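Local structure of phosphodiesterase (Candida albicans, 6CPU) at residues Y187-I197 with N254-I262. The protein is a largely helical phosphodiesterase-family metalloprotein of the HD clan whose model contains zinc and magnesium ions. Numbering follows the deposited sequence.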
# COMPACT_ATOMS: atom_id res chain seq x y z
N TYR A 187 -3.79 -6.41 -19.30
CA TYR A 187 -4.40 -5.49 -18.35
C TYR A 187 -5.68 -4.89 -18.95
O TYR A 187 -6.75 -4.90 -18.33
CB TYR A 187 -3.42 -4.39 -17.98
CG TYR A 187 -3.99 -3.30 -17.11
CD1 TYR A 187 -4.48 -3.59 -15.83
CD2 TYR A 187 -4.02 -1.98 -17.53
CE1 TYR A 187 -5.00 -2.59 -15.02
CE2 TYR A 187 -4.53 -0.98 -16.73
CZ TYR A 187 -5.02 -1.30 -15.48
OH TYR A 187 -5.53 -0.29 -14.69
N ARG A 188 -5.57 -4.42 -20.19
CA ARG A 188 -6.71 -3.80 -20.86
C ARG A 188 -7.84 -4.80 -21.14
O ARG A 188 -9.01 -4.45 -21.06
CB ARG A 188 -6.24 -3.10 -22.15
CG ARG A 188 -5.28 -1.95 -21.90
CD ARG A 188 -5.98 -0.73 -21.31
NE ARG A 188 -5.05 0.16 -20.61
CZ ARG A 188 -5.43 1.24 -19.92
NH1 ARG A 188 -6.71 1.58 -19.85
NH2 ARG A 188 -4.52 1.99 -19.31
N LEU A 189 -7.47 -6.05 -21.41
CA LEU A 189 -8.44 -7.13 -21.60
C LEU A 189 -9.25 -7.33 -20.33
O LEU A 189 -10.47 -7.47 -20.37
CB LEU A 189 -7.72 -8.42 -21.99
CG LEU A 189 -8.28 -9.31 -23.09
CD1 LEU A 189 -8.56 -8.51 -24.37
CD2 LEU A 189 -7.29 -10.42 -23.37
N MET A 190 -8.58 -7.34 -19.18
CA MET A 190 -9.31 -7.48 -17.91
C MET A 190 -10.27 -6.32 -17.66
O MET A 190 -11.36 -6.54 -17.15
CB MET A 190 -8.34 -7.64 -16.74
CG MET A 190 -7.67 -8.99 -16.74
SD MET A 190 -6.65 -9.29 -15.29
CE MET A 190 -5.26 -8.22 -15.63
N ILE A 191 -9.87 -5.10 -18.00
CA ILE A 191 -10.74 -3.93 -17.84
C ILE A 191 -11.99 -4.09 -18.70
O ILE A 191 -13.10 -3.75 -18.28
CB ILE A 191 -10.00 -2.63 -18.19
CG1 ILE A 191 -8.97 -2.32 -17.09
CG2 ILE A 191 -10.97 -1.47 -18.35
CD1 ILE A 191 -7.88 -1.36 -17.51
N GLU A 192 -11.78 -4.63 -19.90
CA GLU A 192 -12.85 -4.84 -20.87
C GLU A 192 -13.85 -5.89 -20.41
O GLU A 192 -15.06 -5.71 -20.58
CB GLU A 192 -12.22 -5.25 -22.21
CG GLU A 192 -13.11 -5.02 -23.42
CD GLU A 192 -12.49 -5.57 -24.69
OE1 GLU A 192 -13.25 -6.04 -25.56
OE2 GLU A 192 -11.25 -5.54 -24.83
N GLU A 193 -13.36 -6.98 -19.82
CA GLU A 193 -14.22 -8.11 -19.45
C GLU A 193 -14.64 -8.22 -17.98
O GLU A 193 -15.66 -8.83 -17.69
CB GLU A 193 -13.55 -9.41 -19.86
CG GLU A 193 -13.34 -9.51 -21.36
CD GLU A 193 -12.98 -10.91 -21.81
OE1 GLU A 193 -13.53 -11.90 -21.27
OE2 GLU A 193 -12.13 -11.04 -22.71
N ILE A 194 -13.87 -7.65 -17.06
CA ILE A 194 -14.20 -7.76 -15.64
C ILE A 194 -14.86 -6.48 -15.15
O ILE A 194 -14.38 -5.39 -15.44
CB ILE A 194 -12.96 -8.06 -14.78
CG1 ILE A 194 -12.41 -9.43 -15.19
CG2 ILE A 194 -13.30 -8.01 -13.29
CD1 ILE A 194 -11.10 -9.80 -14.55
N ASN A 195 -15.95 -6.64 -14.40
CA ASN A 195 -16.64 -5.53 -13.76
C ASN A 195 -16.15 -5.42 -12.32
O ASN A 195 -16.65 -6.09 -11.42
CB ASN A 195 -18.17 -5.74 -13.82
CG ASN A 195 -18.94 -4.45 -13.63
OD1 ASN A 195 -18.42 -3.36 -13.86
ND2 ASN A 195 -20.20 -4.56 -13.23
N PHE A 196 -15.14 -4.58 -12.10
CA PHE A 196 -14.42 -4.59 -10.82
C PHE A 196 -15.26 -4.19 -9.61
O PHE A 196 -15.03 -4.70 -8.50
CB PHE A 196 -13.12 -3.79 -10.95
CG PHE A 196 -12.03 -4.55 -11.62
CD1 PHE A 196 -11.17 -5.35 -10.88
CD2 PHE A 196 -11.88 -4.53 -13.00
CE1 PHE A 196 -10.17 -6.08 -11.50
CE2 PHE A 196 -10.89 -5.26 -13.62
CZ PHE A 196 -10.03 -6.03 -12.87
N ILE A 197 -16.27 -3.33 -9.81
CA ILE A 197 -17.16 -2.95 -8.71
C ILE A 197 -17.88 -4.16 -8.11
O ILE A 197 -18.17 -4.17 -6.91
CB ILE A 197 -18.19 -1.87 -9.16
CG1 ILE A 197 -18.87 -1.22 -7.95
CG2 ILE A 197 -19.24 -2.48 -10.09
CD1 ILE A 197 -18.07 -0.11 -7.30
N ASN A 254 -14.47 1.71 -13.91
CA ASN A 254 -13.91 0.35 -14.01
C ASN A 254 -12.40 0.32 -14.20
O ASN A 254 -11.73 -0.56 -13.67
CB ASN A 254 -14.56 -0.46 -15.13
CG ASN A 254 -14.39 -1.96 -14.92
OD1 ASN A 254 -14.66 -2.48 -13.83
ND2 ASN A 254 -13.94 -2.65 -15.95
N GLU A 255 -11.90 1.27 -14.99
CA GLU A 255 -10.47 1.38 -15.27
C GLU A 255 -9.68 1.81 -14.03
O GLU A 255 -8.62 1.26 -13.76
CB GLU A 255 -10.28 2.40 -16.38
CG GLU A 255 -8.88 2.49 -16.96
CD GLU A 255 -8.86 3.31 -18.24
OE1 GLU A 255 -9.87 3.32 -18.98
OE2 GLU A 255 -7.84 3.97 -18.50
N LEU A 256 -10.20 2.78 -13.29
CA LEU A 256 -9.58 3.18 -12.02
C LEU A 256 -9.63 2.06 -11.00
O LEU A 256 -8.63 1.79 -10.33
CB LEU A 256 -10.23 4.43 -11.44
CG LEU A 256 -9.77 5.76 -12.00
CD1 LEU A 256 -10.48 6.90 -11.28
CD2 LEU A 256 -8.25 5.92 -11.89
N LEU A 257 -10.77 1.38 -10.87
CA LEU A 257 -10.85 0.24 -9.96
C LEU A 257 -9.84 -0.87 -10.32
O LEU A 257 -9.22 -1.44 -9.42
CB LEU A 257 -12.26 -0.33 -9.89
CG LEU A 257 -13.34 0.52 -9.21
CD1 LEU A 257 -14.67 -0.22 -9.19
CD2 LEU A 257 -12.97 0.93 -7.79
N ALA A 258 -9.68 -1.18 -11.60
CA ALA A 258 -8.70 -2.20 -11.99
C ALA A 258 -7.29 -1.83 -11.49
O ALA A 258 -6.57 -2.67 -10.93
CB ALA A 258 -8.69 -2.40 -13.51
N PHE A 259 -6.89 -0.59 -11.73
CA PHE A 259 -5.62 -0.07 -11.27
C PHE A 259 -5.48 -0.21 -9.75
O PHE A 259 -4.44 -0.65 -9.25
CB PHE A 259 -5.49 1.40 -11.72
CG PHE A 259 -4.46 2.20 -10.97
CD1 PHE A 259 -3.11 1.90 -11.05
CD2 PHE A 259 -4.84 3.30 -10.21
CE1 PHE A 259 -2.17 2.66 -10.38
CE2 PHE A 259 -3.91 4.06 -9.54
CZ PHE A 259 -2.56 3.74 -9.62
N ILE A 260 -6.53 0.14 -9.02
CA ILE A 260 -6.47 0.10 -7.56
C ILE A 260 -6.41 -1.33 -7.03
O ILE A 260 -5.74 -1.60 -6.02
CB ILE A 260 -7.65 0.87 -6.93
CG1 ILE A 260 -7.56 2.34 -7.34
CG2 ILE A 260 -7.62 0.76 -5.41
CD1 ILE A 260 -8.89 3.04 -7.32
N PHE A 261 -7.10 -2.26 -7.69
CA PHE A 261 -6.99 -3.68 -7.32
C PHE A 261 -5.55 -4.17 -7.47
O PHE A 261 -5.03 -4.90 -6.62
CB PHE A 261 -7.92 -4.57 -8.15
CG PHE A 261 -9.26 -4.80 -7.53
CD1 PHE A 261 -10.26 -3.85 -7.62
CD2 PHE A 261 -9.53 -6.01 -6.90
CE1 PHE A 261 -11.50 -4.08 -7.06
CE2 PHE A 261 -10.78 -6.24 -6.34
CZ PHE A 261 -11.76 -5.27 -6.41
N ILE A 262 -4.91 -3.77 -8.57
CA ILE A 262 -3.52 -4.09 -8.84
C ILE A 262 -2.61 -3.53 -7.75
O ILE A 262 -1.73 -4.24 -7.27
CB ILE A 262 -3.03 -3.52 -10.20
CG1 ILE A 262 -3.67 -4.19 -11.42
CG2 ILE A 262 -1.51 -3.52 -10.31
CD1 ILE A 262 -4.36 -5.49 -11.21
O HOH W 1 -9.02 0.65 -20.91
O HOH W 2 -16.65 -1.64 -12.12
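The Phe196 ring is sandwiched: Ala258 CA sits over one face, 3.9 Å from the ring centroid, as a CH-pi contact almost on the normal, while Ile194 CG2 covers the opposite face. Asn254 OD1 lies at its edge. This is a helix-helix contact of the alpha-helical phosphodiesterase fold, joining helix 177-193 and the turn that leaves it to helix 253-264; the axes of 187-193 and 254-262 run at 126° and come within 9.5 Å. Ala258 CB touches both Ile191 CG1 and Phe196 CE2. Phe196 CD1 lies over the face of Phe261, 3.7 Å from Phe261 CD1, with the ring planes inclined at 55°. From outside, Phe33 of helix 25-34 meets Phe196 edge-to-face.

Tyr187 has Ile191 CD1 over one face, and its hydroxyl end reaches Phe259 CB. Alongside, Arg188 NH1 makes a nearly straight hydrogen bond, part of a salt bridge, to Glu255 OE2 (3.0 Å), in the guanidinium plane but from above the carboxylate; a water accepts from the same NH1.

At the other end, Asn254 grips the turn with both ends of its amide. With CG anti to the backbone N (chi1 -159°), the amide edge is turned to the 194-196 backbone: ND2 donates to Ile194 O at 2.8 Å, and OD1 takes both Phe196 N at 2.8 Å and a water that also bridges Ile197 N and Asn195 OD1, whose ND2 is hydrogen-bonded to Glu198 OE2.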